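Local coordinates for protein xylan esterase, putative, AXE2C (Cellvibrio japonicus, PDB 2WAA) that removes acetyl groups from acetylated xylan and glucomannan, helping to break down plant cell wall polysaccharides, at residues Arg245-Tyr248 / Ile249-Thr253. Residues are numbered along the deposited sequence; the frame is centred on the assembly and turned at random.
Sequences RATY and INTYT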
# COMPACT_ATOMS: atom_id res chain seq x y z
N ARG A 245 2.04 -26.58 -11.80
CA ARG A 245 3.39 -26.02 -11.80
C ARG A 245 3.76 -25.28 -13.08
O ARG A 245 4.17 -24.09 -13.02
CB ARG A 245 4.41 -27.12 -11.47
CG ARG A 245 5.84 -26.73 -11.70
CD ARG A 245 6.82 -27.83 -11.14
NE ARG A 245 8.09 -27.19 -10.84
CZ ARG A 245 8.60 -26.98 -9.62
NH1 ARG A 245 8.03 -27.45 -8.51
NH2 ARG A 245 9.73 -26.32 -9.53
N ALA A 246 3.63 -25.93 -14.24
CA ALA A 246 3.99 -25.23 -15.48
C ALA A 246 3.17 -23.95 -15.68
O ALA A 246 3.69 -22.95 -16.11
CB ALA A 246 3.89 -26.16 -16.74
N THR A 247 1.88 -24.00 -15.39
CA THR A 247 1.01 -22.87 -15.61
C THR A 247 1.43 -21.69 -14.71
O THR A 247 1.57 -20.53 -15.13
CB THR A 247 -0.44 -23.21 -15.25
OG1 THR A 247 -0.93 -24.27 -16.08
CG2 THR A 247 -1.34 -21.99 -15.41
N TYR A 248 1.64 -21.99 -13.45
CA TYR A 248 2.01 -20.95 -12.51
C TYR A 248 3.37 -20.33 -12.85
O TYR A 248 3.53 -19.10 -12.87
CB TYR A 248 2.01 -21.51 -11.11
CG TYR A 248 1.88 -20.41 -10.09
CD1 TYR A 248 0.62 -19.95 -9.72
CD2 TYR A 248 3.01 -19.84 -9.50
CE1 TYR A 248 0.46 -18.95 -8.76
CE2 TYR A 248 2.88 -18.84 -8.52
CZ TYR A 248 1.59 -18.40 -8.18
OH TYR A 248 1.41 -17.42 -7.24
N ILE A 249 4.36 -21.18 -13.11
CA ILE A 249 5.70 -20.67 -13.38
C ILE A 249 5.70 -19.87 -14.67
O ILE A 249 6.33 -18.80 -14.77
CB ILE A 249 6.74 -21.81 -13.43
CG1 ILE A 249 6.94 -22.41 -12.01
CG2 ILE A 249 8.09 -21.31 -14.06
CD1 ILE A 249 7.79 -23.68 -12.04
N ASN A 250 4.97 -20.35 -15.68
CA ASN A 250 4.95 -19.58 -16.91
C ASN A 250 4.27 -18.22 -16.73
O ASN A 250 4.71 -17.22 -17.31
CB ASN A 250 4.31 -20.37 -18.05
CG ASN A 250 5.20 -21.50 -18.52
OD1 ASN A 250 6.45 -21.46 -18.36
ND2 ASN A 250 4.59 -22.50 -19.13
N THR A 251 3.21 -18.16 -15.93
CA THR A 251 2.63 -16.85 -15.74
C THR A 251 3.43 -15.96 -14.81
O THR A 251 3.50 -14.76 -15.07
CB THR A 251 1.06 -16.79 -15.66
OG1 THR A 251 0.59 -15.90 -14.63
CG2 THR A 251 0.47 -18.15 -15.55
N TYR A 252 4.11 -16.53 -13.82
CA TYR A 252 4.94 -15.70 -12.96
C TYR A 252 6.09 -15.14 -13.80
O TYR A 252 6.44 -13.96 -13.69
CB TYR A 252 5.48 -16.48 -11.77
CG TYR A 252 5.63 -15.66 -10.50
CD1 TYR A 252 5.67 -14.26 -10.55
CD2 TYR A 252 5.67 -16.28 -9.26
CE1 TYR A 252 5.82 -13.48 -9.35
CE2 TYR A 252 5.85 -15.53 -8.07
CZ TYR A 252 5.90 -14.14 -8.13
OH TYR A 252 6.00 -13.45 -6.95
N THR A 253 6.69 -16.00 -14.64
CA THR A 253 7.79 -15.56 -15.49
C THR A 253 7.31 -14.43 -16.39
O THR A 253 7.98 -13.40 -16.52
CB THR A 253 8.29 -16.74 -16.34
OG1 THR A 253 8.87 -17.70 -15.44
CG2 THR A 253 9.34 -16.30 -17.36
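Tyr248 carries CG roughly opposite the backbone N (chi1 -159°), and Tyr252 has its CG swung further from that position (chi1 -146°), which sends the two rings off the same flank of an alpha-helix, one turn apart. This is the N-terminal part of helix 245-262 in the SGNH (GDSL-like) hydrolase domain. The rings run alongside each other with their planes nearly perpendicular and touch at one place, Tyr248 CE2 to Tyr252 CD2, 3.9 Å apart. Tyrosine suits both positions: both side chains pack against Leu189, while each hydroxyl hydrogen-bonds, Tyr248 OH with Asp237 and Tyr252 OH with Ser231. Tyr248 lies about 8 Å, side chain to side chain, from Asn236, a probable transition-state stabiliser.

On another flank, Arg245 stretches out from CG to NE beside Ile249. The methyl CD1 of Ile249 lies along the arginine, 3.6 Å from Arg245 CG, and meets the near part of the guanidinium obliquely, 3.7 Å from Arg245 NE; NH2 goes on to a salt bridge with Glu290 and a hydrogen bond with Ser286. Ile249 also packs on helix 278-295, through Glu290 and Gln294.

Of the four i to i+4 backbone bonds linking 245-248 to 249-253, the straightest runs from Ile249 N to Arg245 O at 170°. Polar Thr247 and Asn250 suit the exposed side, Thr247 OG1 hydrogen-bonding to Asp244 and Asn250 touching Gln294. The hydroxyl of buried Thr253 makes a weak hydrogen bond to Gln294 and a second within the helix: Ile249 O accepts from Thr253 N and, at the opposite face of the carbonyl plane, from Thr253 OG1 at 2.8 Å.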